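PDB 1O75: 47 KDA membrane antigen, which binds penicillin and has zinc-dependent carboxypeptidase activity on synthetic depsipeptides, possibly serving as a D,D-carboxypeptidase that limits peptidoglycan cross-linking. Local coordinates for residues Asp215-Gly220 and Ala229-Met234; Val258-Tyr263 and Ile294-Asn299; Pro310-Leu315 and Asp328-Pro333. The protein carries 2 engineered substitutions. All coordinates share one frame; numbering follows the deposited sequence.

Interaction 1 of 3, residues Asp215-Gly220 and Ala229-Met234; sequences DTVGTG and AEASVM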
loop_
_atom_site.group_PDB
_atom_site.type_symbol
_atom_site.label_atom_id
_atom_site.label_comp_id
_atom_site.label_asym_id
_atom_site.label_seq_id
_atom_site.Cartn_x
_atom_site.Cartn_y
_atom_site.Cartn_z
ATOM N N ASP B 215 9.809 14.740 2.216
ATOM C CA ASP B 215 10.770 13.833 1.586
ATOM C C ASP B 215 10.478 14.020 0.090
ATOM O O ASP B 215 11.333 14.469 -0.678
ATOM C CB ASP B 215 10.519 12.391 2.044
ATOM C CG ASP B 215 11.490 11.395 1.423
ATOM O OD1 ASP B 215 12.325 11.804 0.593
ATOM O OD2 ASP B 215 11.410 10.199 1.773
ATOM N N THR B 216 9.256 13.699 -0.314
ATOM C CA THR B 216 8.807 13.882 -1.701
ATOM C C THR B 216 7.312 14.182 -1.674
ATOM O O THR B 216 6.639 13.943 -0.655
ATOM C CB THR B 216 8.981 12.627 -2.574
ATOM O OG1 THR B 216 8.214 11.550 -2.017
ATOM C CG2 THR B 216 10.452 12.231 -2.680
ATOM N N VAL B 217 6.794 14.699 -2.787
ATOM C CA VAL B 217 5.374 15.017 -2.901
ATOM C C VAL B 217 4.842 14.433 -4.189
ATOM O O VAL B 217 5.405 14.691 -5.256
ATOM C CB VAL B 217 5.112 16.527 -2.990
ATOM C CG1 VAL B 217 3.613 16.769 -3.138
ATOM C CG2 VAL B 217 5.657 17.237 -1.771
ATOM N N GLY B 218 3.762 13.662 -4.085
ATOM C CA GLY B 218 3.135 13.070 -5.261
ATOM C C GLY B 218 1.814 13.785 -5.547
ATOM O O GLY B 218 1.219 14.365 -4.640
ATOM N N THR B 219 1.351 13.739 -6.794
ATOM C CA THR B 219 0.112 14.398 -7.176
ATOM C C THR B 219 -0.791 13.413 -7.919
ATOM O O THR B 219 -0.310 12.616 -8.725
ATOM C CB THR B 219 0.421 15.620 -8.073
ATOM O OG1 THR B 219 1.097 16.605 -7.288
ATOM C CG2 THR B 219 -0.851 16.243 -8.617
ATOM N N GLY B 220 -2.093 13.463 -7.634
ATOM C CA GLY B 220 -3.031 12.564 -8.292
ATOM C C GLY B 220 -4.311 13.292 -8.661
ATOM O O GLY B 220 -4.592 14.351 -8.099
ATOM N N ALA B 229 -8.177 17.216 -7.188
ATOM C CA ALA B 229 -6.741 16.993 -7.179
ATOM C C ALA B 229 -6.315 16.652 -5.768
ATOM O O ALA B 229 -6.954 17.055 -4.803
ATOM C CB ALA B 229 -5.993 18.258 -7.669
ATOM N N GLU B 230 -5.208 15.938 -5.655
ATOM C CA GLU B 230 -4.740 15.525 -4.356
ATOM C C GLU B 230 -3.224 15.469 -4.321
ATOM O O GLU B 230 -2.589 15.173 -5.335
ATOM C CB GLU B 230 -5.362 14.162 -4.042
ATOM C CG GLU B 230 -4.824 13.480 -2.813
ATOM C CD GLU B 230 -3.587 12.630 -3.112
ATOM O OE1 GLU B 230 -3.101 11.934 -2.186
ATOM O OE2 GLU B 230 -3.098 12.655 -4.268
ATOM N N ALA B 231 -2.645 15.775 -3.163
ATOM C CA ALA B 231 -1.197 15.732 -3.016
ATOM C C ALA B 231 -0.873 14.749 -1.913
ATOM O O ALA B 231 -1.534 14.741 -0.869
ATOM C CB ALA B 231 -0.643 17.127 -2.653
ATOM N N SER B 232 0.122 13.907 -2.161
ATOM C CA SER B 232 0.565 12.915 -1.199
ATOM C C SER B 232 1.924 13.361 -0.707
ATOM O O SER B 232 2.911 13.290 -1.443
ATOM C CB SER B 232 0.701 11.544 -1.865
ATOM O OG SER B 232 -0.579 10.995 -2.085
ATOM N N VAL B 233 1.981 13.818 0.531
ATOM C CA VAL B 233 3.243 14.278 1.059
ATOM C C VAL B 233 3.962 13.149 1.809
ATOM O O VAL B 233 3.462 12.667 2.825
ATOM C CB VAL B 233 3.013 15.488 2.008
ATOM C CG1 VAL B 233 4.347 16.030 2.517
ATOM C CG2 VAL B 233 2.223 16.586 1.284
ATOM N N MET B 234 5.103 12.700 1.294
ATOM C CA MET B 234 5.885 11.679 1.994
ATOM C C MET B 234 6.807 12.457 2.928
ATOM O O MET B 234 7.406 13.459 2.526
ATOM C CB MET B 234 6.694 10.846 1.009
ATOM C CG MET B 234 5.828 9.950 0.130
ATOM S SD MET B 234 5.303 8.480 1.027
ATOM C CE MET B 234 6.904 7.564 1.035
#
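The strands of Asp215-Gly220 and Ala229-Met234 run antiparallel at 159°, and their axes come within 4.4 Å. Gly218 with Ser232 and Gly220 with Glu230 form hydrogen-bonded pairs. Gly218 N meets Ser232 O at 2.8 Å, almost straight and on a carbonyl lone pair. The return bond from Ser232 N to Gly218 O is 2.7 Å, but its donor sits above the carbonyl plane. Val217 with Val233 and Thr219 with Ala231 are the non-hydrogen-bonded pairs. At the Met234 end the ladder breaks into a classic beta bulge, with Asp215 and Thr216 both facing Met234. Asp215 N gives Met234 O a firm bond of 2.7 Å. Thr216 N adds a weak one of 3.4 Å to the same oxygen.

This hairpin forms one side of a four-stranded antiparallel sheet. Strand 212-220 is outermost, and strand 229-237 pairs next with strand 293-298.

On the face of Thr216 and Met234, the two side chains run alongside each other in the same direction, with Thr216 OG1 3.5 Å from Met234 CB. The methionine bends at chi2 (-78°) and again at chi3, so its end leads away from Thr216; it touches the bound sulfated glucose. Farther along the same face, Ser232 OG donates 2.7 Å to the syn lone pair of Glu230 OE1. The glutamate folds at chi2 (-87°), which brings OE2 close to Gly220 N without a bond. On the other face Val217 CG1 rests 4.3 Å from Ala231 CB, and Thr219 packs on Val329 and Phe331.

Interaction 2 of 3, residues Val258-Tyr263 and Ile294-Asn299; sequences VRYDYY and ISCGIN. With XE (xenon), chain F.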
loop_
_atom_site.group_PDB
_atom_site.type_symbol
_atom_site.label_atom_id
_atom_site.label_comp_id
_atom_site.label_asym_id
_atom_site.label_seq_id
_atom_site.Cartn_x
_atom_site.Cartn_y
_atom_site.Cartn_z
ATOM N N VAL B 258 -4.438 21.283 8.034
ATOM C CA VAL B 258 -3.629 21.778 6.926
ATOM C C VAL B 258 -4.206 23.075 6.377
ATOM O O VAL B 258 -5.425 23.201 6.195
ATOM C CB VAL B 258 -3.608 20.800 5.712
ATOM C CG1 VAL B 258 -2.475 21.200 4.731
ATOM C CG2 VAL B 258 -3.434 19.393 6.172
ATOM N N ARG B 259 -3.329 24.028 6.095
ATOM C CA ARG B 259 -3.754 25.284 5.500
ATOM C C ARG B 259 -3.403 25.217 4.020
ATOM O O ARG B 259 -2.322 24.751 3.653
ATOM C CB ARG B 259 -3.006 26.456 6.124
ATOM C CG ARG B 259 -3.436 27.822 5.541
ATOM C CD ARG B 259 -2.440 28.919 5.974
ATOM N NE ARG B 259 -2.819 30.230 5.462
ATOM C CZ ARG B 259 -3.482 31.137 6.172
ATOM N NH1 ARG B 259 -3.833 30.867 7.419
ATOM N NH2 ARG B 259 -3.790 32.314 5.637
ATOM N N TYR B 260 -4.310 25.651 3.158
ATOM C CA TYR B 260 -3.998 25.688 1.726
ATOM C C TYR B 260 -3.811 27.179 1.341
ATOM O O TYR B 260 -4.711 27.982 1.596
ATOM C CB TYR B 260 -5.165 25.154 0.864
ATOM C CG TYR B 260 -5.474 23.660 0.997
ATOM C CD1 TYR B 260 -4.594 22.796 1.662
ATOM C CD2 TYR B 260 -6.640 23.119 0.434
ATOM C CE1 TYR B 260 -4.864 21.416 1.767
ATOM C CE2 TYR B 260 -6.926 21.737 0.527
ATOM C CZ TYR B 260 -6.030 20.898 1.195
ATOM O OH TYR B 260 -6.299 19.547 1.281
ATOM N N ASP B 261 -2.671 27.539 0.754
ATOM C CA ASP B 261 -2.476 28.911 0.255
ATOM C C ASP B 261 -2.419 28.727 -1.273
ATOM O O ASP B 261 -1.657 27.896 -1.780
ATOM C CB ASP B 261 -1.174 29.549 0.748
ATOM C CG ASP B 261 -1.234 29.945 2.200
ATOM O OD1 ASP B 261 -2.292 30.415 2.662
ATOM O OD2 ASP B 261 -0.216 29.808 2.879
ATOM N N TYR B 262 -3.224 29.511 -1.984
ATOM C CA TYR B 262 -3.355 29.418 -3.443
ATOM C C TYR B 262 -2.721 30.611 -4.162
ATOM O O TYR B 262 -3.070 31.766 -3.889
ATOM C CB TYR B 262 -4.846 29.343 -3.777
ATOM C CG TYR B 262 -5.195 29.224 -5.242
ATOM C CD1 TYR B 262 -4.492 28.366 -6.076
ATOM C CD2 TYR B 262 -6.292 29.923 -5.777
ATOM C CE1 TYR B 262 -4.871 28.188 -7.413
ATOM C CE2 TYR B 262 -6.681 29.755 -7.111
ATOM C CZ TYR B 262 -5.965 28.889 -7.918
ATOM O OH TYR B 262 -6.320 28.710 -9.240
ATOM N N TYR B 263 -1.817 30.308 -5.088
ATOM C CA TYR B 263 -1.107 31.331 -5.844
ATOM C C TYR B 263 -1.559 31.443 -7.296
ATOM O O TYR B 263 -0.871 32.053 -8.134
ATOM C CB TYR B 263 0.400 31.061 -5.757
ATOM C CG TYR B 263 0.980 31.445 -4.400
ATOM C CD1 TYR B 263 0.827 30.620 -3.278
ATOM C CD2 TYR B 263 1.623 32.674 -4.223
ATOM C CE1 TYR B 263 1.304 31.025 -1.997
ATOM C CE2 TYR B 263 2.098 33.087 -2.961
ATOM C CZ TYR B 263 1.930 32.269 -1.854
ATOM O OH TYR B 263 2.325 32.739 -0.599
ATOM N N ILE B 294 1.005 11.724 4.225
ATOM C CA ILE B 294 -0.191 12.463 4.605
ATOM C C ILE B 294 -0.715 12.992 3.288
ATOM O O ILE B 294 0.046 13.571 2.513
ATOM C CB ILE B 294 0.103 13.602 5.571
ATOM C CG1 ILE B 294 0.576 13.002 6.905
ATOM C CG2 ILE B 294 -1.177 14.437 5.809
ATOM C CD1 ILE B 294 0.600 13.969 8.017
ATOM N N SER B 295 -1.994 12.749 3.004
ATOM C CA SER B 295 -2.590 13.208 1.749
ATOM C C SER B 295 -3.556 14.372 1.975
ATOM O O SER B 295 -4.296 14.400 2.964
ATOM C CB SER B 295 -3.303 12.048 1.069
ATOM O OG SER B 295 -2.366 11.007 0.815
ATOM N N CYS B 296 -3.527 15.328 1.052
ATOM C CA CYS B 296 -4.356 16.535 1.114
ATOM C C CYS B 296 -5.063 16.640 -0.222
ATOM O O CYS B 296 -4.412 16.562 -1.256
ATOM C CB CYS B 296 -3.467 17.784 1.263
ATOM S SG CYS B 296 -2.447 17.739 2.702
ATOM N N GLY B 297 -6.375 16.833 -0.197
ATOM C CA GLY B 297 -7.101 16.955 -1.440
ATOM C C GLY B 297 -7.950 18.203 -1.494
ATOM O O GLY B 297 -8.162 18.871 -0.472
ATOM N N ILE B 298 -8.467 18.510 -2.676
ATOM C CA ILE B 298 -9.304 19.685 -2.794
ATOM C C ILE B 298 -10.360 19.458 -3.863
ATOM O O ILE B 298 -10.141 18.712 -4.814
ATOM C CB ILE B 298 -8.446 20.930 -3.154
ATOM C CG1 ILE B 298 -9.278 22.207 -3.027
ATOM C CG2 ILE B 298 -7.881 20.798 -4.594
ATOM C CD1 ILE B 298 -8.446 23.481 -3.264
ATOM N N ASN B 299 -11.526 20.044 -3.663
ATOM C CA ASN B 299 -12.579 19.983 -4.677
ATOM C C ASN B 299 -12.920 21.448 -4.886
ATOM O O ASN B 299 -13.425 22.096 -3.984
ATOM C CB ASN B 299 -13.822 19.234 -4.201
ATOM C CG ASN B 299 -14.880 19.153 -5.286
ATOM O OD1 ASN B 299 -15.432 20.177 -5.696
ATOM N ND2 ASN B 299 -15.158 17.939 -5.766
HETATM XE XE XE F . -4.591 19.899 -1.884
#
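A xenon atom lies over one face of the Tyr260 ring, 3.5 Å from Tyr260 CZ. Cys296 O comes within 3.4 Å of the xenon. This pocket lies between the two facing antiparallel sheets of a beta sandwich, consistent with the E-set clan of the domain. Val258-Tyr263 belongs to one sheet and Ile294-Asn299 to the other. Their strand axes are 9.5 Å apart and cross at -48°, so the contact is made by side chains spanning the core.

Tyr260 does most of the spanning. Its CG is anti to the carbonyl carbon (chi1 -68°), and the ring reaches right across to Cys296 and Gly297. Tyr260 CE1 is 3.9 Å from Cys296 CB. Tyr260 CE2 is 4.1 Å from Ile298 CB, and the two side chains pass each other head to tail. Both methyls of Val258 touch the thiol, with Val258 CG2 4.0 Å from Cys296 SG. Leu315 also packs on Tyr260 and Cys296.

The Tyr260 hydroxyl is the polar tip of the ring, and it bonds to the strand of the facing sheet. It donates 2.6 Å from Tyr260 OH to Gly297 O, which lies at the ring edge near its plane. The donor sits 36° above the carbonyl plane, off the lone pairs. The bond fixes the far end of the ring beside the xenon.

At the outer polar edge a salt bridge runs along strand 258-262. Asp261 OD1 also bonds to Ser275 OG, and Arg259 NE meets the syn lone pair of Asp261 OD1 at 2.9 Å.

Interaction 3 of 3, residues Pro310-Leu315 and Asp328-Pro333; sequences PGYYRL and DVRFLP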
loop_
_atom_site.group_PDB
_atom_site.type_symbol
_atom_site.label_atom_id
_atom_site.label_comp_id
_atom_site.label_asym_id
_atom_site.label_seq_id
_atom_site.Cartn_x
_atom_site.Cartn_y
_atom_site.Cartn_z
ATOM N N PRO B 310 -7.336 25.147 -10.604
ATOM C CA PRO B 310 -6.013 24.617 -10.917
ATOM C C PRO B 310 -4.938 25.701 -10.700
ATOM O O PRO B 310 -5.227 26.896 -10.767
ATOM C CB PRO B 310 -6.133 24.226 -12.393
ATOM C CG PRO B 310 -7.607 23.897 -12.544
ATOM C CD PRO B 310 -8.252 25.022 -11.755
ATOM N N GLY B 311 -3.707 25.284 -10.444
ATOM C CA GLY B 311 -2.658 26.256 -10.213
ATOM C C GLY B 311 -1.673 25.801 -9.142
ATOM O O GLY B 311 -1.566 24.613 -8.848
ATOM N N TYR B 312 -0.974 26.770 -8.563
ATOM C CA TYR B 312 0.049 26.532 -7.561
ATOM C C TYR B 312 -0.456 26.725 -6.159
ATOM O O TYR B 312 -1.038 27.780 -5.816
ATOM C CB TYR B 312 1.229 27.473 -7.797
ATOM C CG TYR B 312 1.905 27.210 -9.104
ATOM C CD1 TYR B 312 2.958 26.302 -9.198
ATOM C CD2 TYR B 312 1.438 27.814 -10.274
ATOM C CE1 TYR B 312 3.532 26.003 -10.429
ATOM C CE2 TYR B 312 2.001 27.510 -11.515
ATOM C CZ TYR B 312 3.038 26.610 -11.582
ATOM O OH TYR B 312 3.553 26.282 -12.810
ATOM N N TYR B 313 -0.203 25.706 -5.345
ATOM C CA TYR B 313 -0.619 25.724 -3.967
ATOM C C TYR B 313 0.563 25.517 -3.038
ATOM O O TYR B 313 1.572 24.915 -3.401
ATOM C CB TYR B 313 -1.651 24.617 -3.678
ATOM C CG TYR B 313 -3.006 24.837 -4.304
ATOM C CD1 TYR B 313 -3.230 24.564 -5.657
ATOM C CD2 TYR B 313 -4.064 25.325 -3.543
ATOM C CE1 TYR B 313 -4.497 24.778 -6.227
ATOM C CE2 TYR B 313 -5.307 25.541 -4.098
ATOM C CZ TYR B 313 -5.522 25.264 -5.438
ATOM O OH TYR B 313 -6.784 25.476 -5.950
ATOM N N ARG B 314 0.411 26.026 -1.831
ATOM C CA ARG B 314 1.410 25.858 -0.792
ATOM C C ARG B 314 0.604 25.251 0.346
ATOM O O ARG B 314 -0.361 25.867 0.810
ATOM C CB ARG B 314 1.997 27.210 -0.361
ATOM C CG ARG B 314 2.856 27.118 0.896
ATOM C CD ARG B 314 3.874 28.273 0.970
ATOM N NE ARG B 314 4.901 28.134 -0.068
ATOM C CZ ARG B 314 5.692 29.117 -0.481
ATOM N NH1 ARG B 314 5.585 30.338 0.052
ATOM N NH2 ARG B 314 6.587 28.882 -1.430
ATOM N N LEU B 315 0.990 24.050 0.775
ATOM C CA LEU B 315 0.297 23.335 1.853
ATOM C C LEU B 315 1.111 23.440 3.138
ATOM O O LEU B 315 2.315 23.218 3.124
ATOM C CB LEU B 315 0.159 21.831 1.499
ATOM C CG LEU B 315 -0.231 21.502 0.065
ATOM C CD1 LEU B 315 -0.395 19.993 -0.111
ATOM C CD2 LEU B 315 -1.516 22.226 -0.281
ATOM N N ASP B 328 5.037 22.652 -1.533
ATOM C CA ASP B 328 4.505 23.333 -2.700
ATOM C C ASP B 328 4.143 22.293 -3.771
ATOM O O ASP B 328 4.926 21.377 -4.055
ATOM C CB ASP B 328 5.532 24.319 -3.264
ATOM C CG ASP B 328 5.743 25.543 -2.351
ATOM O OD1 ASP B 328 4.943 25.729 -1.414
ATOM O OD2 ASP B 328 6.696 26.318 -2.583
ATOM N N VAL B 329 2.965 22.439 -4.363
ATOM C CA VAL B 329 2.525 21.500 -5.384
ATOM C C VAL B 329 1.727 22.230 -6.447
ATOM O O VAL B 329 1.150 23.282 -6.192
ATOM C CB VAL B 329 1.641 20.376 -4.754
ATOM C CG1 VAL B 329 0.342 20.965 -4.182
ATOM C CG2 VAL B 329 1.293 19.367 -5.811
ATOM N N ARG B 330 1.688 21.675 -7.646
ATOM C CA ARG B 330 0.924 22.301 -8.720
ATOM C C ARG B 330 -0.157 21.345 -9.225
ATOM O O ARG B 330 0.121 20.172 -9.466
ATOM C CB ARG B 330 1.843 22.681 -9.890
ATOM C CG ARG B 330 1.083 23.398 -11.030
ATOM C CD ARG B 330 1.911 23.471 -12.309
ATOM N NE ARG B 330 1.086 23.937 -13.422
ATOM C CZ ARG B 330 1.490 23.940 -14.688
ATOM N NH1 ARG B 330 2.702 23.497 -14.994
ATOM N NH2 ARG B 330 0.695 24.401 -15.638
ATOM N N PHE B 331 -1.385 21.835 -9.350
ATOM C CA PHE B 331 -2.461 21.003 -9.877
ATOM C C PHE B 331 -2.755 21.522 -11.296
ATOM O O PHE B 331 -3.068 22.687 -11.491
ATOM C CB PHE B 331 -3.708 21.079 -8.995
ATOM C CG PHE B 331 -3.496 20.571 -7.583
ATOM C CD1 PHE B 331 -2.720 19.438 -7.347
ATOM C CD2 PHE B 331 -4.131 21.198 -6.499
ATOM C CE1 PHE B 331 -2.573 18.921 -6.044
ATOM C CE2 PHE B 331 -4.000 20.698 -5.192
ATOM C CZ PHE B 331 -3.215 19.552 -4.966
ATOM N N LEU B 332 -2.634 20.632 -12.273
ATOM C CA LEU B 332 -2.835 20.960 -13.678
ATOM C C LEU B 332 -4.271 21.245 -14.074
ATOM O O LEU B 332 -5.209 20.804 -13.411
ATOM C CB LEU B 332 -2.287 19.822 -14.549
ATOM C CG LEU B 332 -0.770 19.665 -14.417
ATOM C CD1 LEU B 332 -0.330 18.337 -14.995
ATOM C CD2 LEU B 332 -0.069 20.845 -15.126
ATOM N N PRO B 333 -4.453 21.999 -15.174
ATOM C CA PRO B 333 -5.767 22.365 -15.704
ATOM C C PRO B 333 -6.460 21.108 -16.197
ATOM O O PRO B 333 -5.810 20.105 -16.504
ATOM C CB PRO B 333 -5.438 23.290 -16.876
ATOM C CG PRO B 333 -4.093 23.827 -16.539
ATOM C CD PRO B 333 -3.383 22.646 -15.946
#
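Arg314 and Asp328 form a two-pronged salt bridge across the strands. Arg314 NE reaches Asp328 OD1 at 2.8 Å, and Arg314 NH2 reaches Asp328 OD2 at 2.8 Å. Both oxygens use their syn lone pairs. The two flat groups are nearly coplanar (19° apart), and the bend of Arg314 at chi3 (-69°) puts the guanidinium there.

The backbone ladder follows. Tyr313 N to Val329 O is 2.9 Å, nearly along the C=O axis, and Phe331 N to Gly311 O is 2.8 Å. Phi is positive at Gly311, where a side chain would collide with the Pro310 carbonyl oxygen.

On the face of Arg314 and Asp328, the extended chain of Arg330 runs over the Tyr312 ring. Arg330 CG makes a CH-pi contact, 3.8 Å from the Tyr312 ring centroid. The other face carries Tyr313, Val329 and Phe331. Tyr313 CD1 meets Phe331 CD2 at 3.6 Å, with the ring planes oblique at 44°. Leu315 CD1 touches Val329 CG1 at 4.2 Å. Tyr313 OH bonds to Gly309 O, and its ring stacks on Tyr262. The pair is a beta hairpin at the edge of one sheet of the sandwich, and its inner face brings Phe331 to the xenon pocket.

In the fold
The three contacts sample two sheets consistent with one beta sandwich. Interaction 1 lies in one sheet, interaction 3 in the other, and interaction 2 bridges them. The centres of interactions 2 and 3 are about 9 Å apart, those of 1 and 2 about 10 Å, and those of 1 and 3 about 11 Å. Ala231 N probably bonds to Cys296 O at 2.7 Å, joining interactions 1 and 2. Tyr263 N probably bonds to Tyr312 O, also at 2.7 Å, joining 2 and 3. Across the core Ala229 CB packs 3.4 Å from Phe331 CG. Tyr260, Cys296 and Gly297 line the xenon pocket with Phe331, whose side chain comes within about 3 Å of the xenon.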